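Local coordinates for acyl-CoA synthetase (AMP-forming)/AMP-acid ligase II-like protein (Dyadobacter fermentans, PDB 4GS5), which probably activates medium-chain fatty acids as acyl-adenylates and joins them to coenzyme A, at residues A[295-300]-A[347-352]. Residues are numbered along the deposited sequence; the frame is centred on the assembly and turned at random.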
loop_
_atom_site.group_PDB
_atom_site.type_symbol
_atom_site.label_atom_id
_atom_site.label_comp_id
_atom_site.label_asym_id
_atom_site.label_seq_id
_atom_site.Cartn_x
_atom_site.Cartn_y
_atom_site.Cartn_z
ATOM N N LYS A 295 -4.867 9.687 27.227
ATOM C CA LYS A 295 -3.877 10.588 27.796
ATOM C C LYS A 295 -2.488 9.984 27.605
ATOM O O LYS A 295 -2.203 8.883 28.092
ATOM C CB LYS A 295 -4.135 10.779 29.292
ATOM C CG LYS A 295 -3.209 11.798 29.956
ATOM C CD LYS A 295 -3.042 11.572 31.473
ATOM C CE LYS A 295 -4.365 11.475 32.199
ATOM N NZ LYS A 295 -4.175 11.345 33.681
ATOM N N LEU A 296 -1.625 10.720 26.919
ATOM C CA LEU A 296 -0.266 10.267 26.658
ATOM C C LEU A 296 0.473 10.251 27.989
ATOM O O LEU A 296 0.367 11.201 28.771
ATOM C CB LEU A 296 0.433 11.238 25.695
ATOM C CG LEU A 296 1.880 10.888 25.321
ATOM C CD1 LEU A 296 1.925 9.686 24.403
ATOM C CD2 LEU A 296 2.537 12.086 24.640
ATOM N N VAL A 297 1.216 9.172 28.245
ATOM C CA VAL A 297 2.054 9.097 29.434
ATOM C C VAL A 297 3.443 8.586 29.089
ATOM O O VAL A 297 3.670 8.116 27.978
ATOM C CB VAL A 297 1.427 8.197 30.491
ATOM C CG1 VAL A 297 0.068 8.766 30.902
ATOM C CG2 VAL A 297 1.291 6.750 29.957
ATOM N N LEU A 298 4.363 8.688 30.036
ATOM C CA LEU A 298 5.716 8.195 29.837
ATOM C C LEU A 298 6.072 7.159 30.905
ATOM O O LEU A 298 5.843 7.369 32.102
ATOM C CB LEU A 298 6.706 9.367 29.862
ATOM C CG LEU A 298 8.193 9.056 29.736
ATOM C CD1 LEU A 298 8.497 8.365 28.408
ATOM C CD2 LEU A 298 8.986 10.345 29.878
ATOM N N VAL A 299 6.628 6.034 30.469
ATOM C CA VAL A 299 7.029 4.961 31.382
ATOM C C VAL A 299 8.545 4.762 31.306
ATOM O O VAL A 299 9.108 4.589 30.216
ATOM C CB VAL A 299 6.358 3.632 31.020
ATOM C CG1 VAL A 299 6.660 2.599 32.082
ATOM C CG2 VAL A 299 4.859 3.812 30.831
ATOM N N ILE A 300 9.198 4.776 32.461
ATOM C CA ILE A 300 10.650 4.684 32.542
ATOM C C ILE A 300 11.033 3.504 33.431
ATOM O O ILE A 300 10.377 3.252 34.439
ATOM C CB ILE A 300 11.235 5.980 33.138
ATOM C CG1 ILE A 300 10.870 7.180 32.258
ATOM C CG2 ILE A 300 12.744 5.881 33.308
ATOM C CD1 ILE A 300 11.444 8.489 32.759
ATOM N N ALA A 347 1.612 -5.327 29.276
ATOM C CA ALA A 347 1.744 -6.026 30.558
ATOM C C ALA A 347 2.451 -5.141 31.579
ATOM O O ALA A 347 2.042 -5.063 32.744
ATOM C CB ALA A 347 2.492 -7.341 30.388
ATOM N N THR A 348 3.503 -4.463 31.126
ATOM C CA THR A 348 4.228 -3.508 31.959
ATOM C C THR A 348 3.280 -2.468 32.541
ATOM O O THR A 348 3.376 -2.122 33.723
ATOM C CB THR A 348 5.361 -2.798 31.175
ATOM O OG1 THR A 348 6.365 -3.754 30.810
ATOM C CG2 THR A 348 6.008 -1.708 32.018
ATOM N N PHE A 349 2.364 -1.966 31.719
ATOM C CA PHE A 349 1.490 -0.893 32.178
ATOM C C PHE A 349 0.491 -1.371 33.231
ATOM O O PHE A 349 0.311 -0.715 34.253
ATOM C CB PHE A 349 0.779 -0.192 31.016
ATOM C CG PHE A 349 0.242 1.153 31.381
ATOM C CD1 PHE A 349 1.101 2.222 31.570
ATOM C CD2 PHE A 349 -1.115 1.345 31.567
ATOM C CE1 PHE A 349 0.622 3.459 31.925
ATOM C CE2 PHE A 349 -1.610 2.592 31.925
ATOM C CZ PHE A 349 -0.742 3.650 32.106
ATOM N N GLN A 350 -0.146 -2.512 32.983
ATOM C CA GLN A 350 -1.087 -3.100 33.933
ATOM C C GLN A 350 -0.446 -3.311 35.298
ATOM O O GLN A 350 -1.078 -3.106 36.334
ATOM C CB GLN A 350 -1.595 -4.446 33.420
ATOM C CG GLN A 350 -2.668 -4.371 32.349
ATOM C CD GLN A 350 -3.075 -5.752 31.855
ATOM O OE1 GLN A 350 -2.429 -6.324 30.971
ATOM N NE2 GLN A 350 -4.140 -6.300 32.435
ATOM N N LYS A 351 0.808 -3.743 35.291
ATOM C CA LYS A 351 1.519 -4.019 36.527
ATOM C C LYS A 351 1.630 -2.756 37.372
ATOM O O LYS A 351 1.523 -2.807 38.594
ATOM C CB LYS A 351 2.908 -4.584 36.229
ATOM C CG LYS A 351 3.463 -5.463 37.337
ATOM C CD LYS A 351 4.888 -5.926 37.039
ATOM C CE LYS A 351 4.966 -6.776 35.777
ATOM N NZ LYS A 351 6.335 -7.340 35.574
ATOM N N LEU A 352 1.830 -1.617 36.717
ATOM C CA LEU A 352 1.953 -0.347 37.428
ATOM C C LEU A 352 0.829 -0.119 38.436
ATOM O O LEU A 352 0.945 0.731 39.319
ATOM C CB LEU A 352 2.045 0.824 36.446
ATOM C CG LEU A 352 3.378 0.883 35.701
ATOM C CD1 LEU A 352 3.409 2.043 34.747
ATOM C CD2 LEU A 352 4.514 0.991 36.699
#
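Phe349 reaches from helix 345-351 to two valines of strand 295-301; the two segments run at 94° to each other, with axes 10.7 Å apart. Its CB does not aim straight at the strand, but CG lies anti to the backbone N (chi1 -161°), and this carries the ring toward the strand. Beyond CG, the CD1 branch faces the strand: CD1 lies 4.1 Å from CG2 of Val299, a methyl that sits at the ring edge, near its plane. One atom further, CE1 comes within 3.9 Å of CG2 of Val297, which approaches obliquely. CZ, the tip, stays near that same Val297 methyl, 4.3 Å from CG2. A long, flat, apolar side chain suits this place, because its length lets a residue whose CB points aside still lay carbon against both valines. These lie two residues apart on one face of the strand, and their compact beta-branches offer methyls to the ring. The second branch of Val299 is used too, CG1 resting 4.2 Å from CD1 of Leu352 and more loosely against CG2 of Thr348. Thr348 suits a mixed setting: its methyl faces the valine while OG1 hydrogen-bonds to Asp344 O and Ala336 N. The helix thus packs across one face of the three-stranded sheet of what is, as in related AMP-forming ligases, the small C-terminal domain; Trp285 and, edge-to-face, Tyr330 of the flanking strands also meet Phe349, while Leu296 and Ile300 pack against helix 262-276.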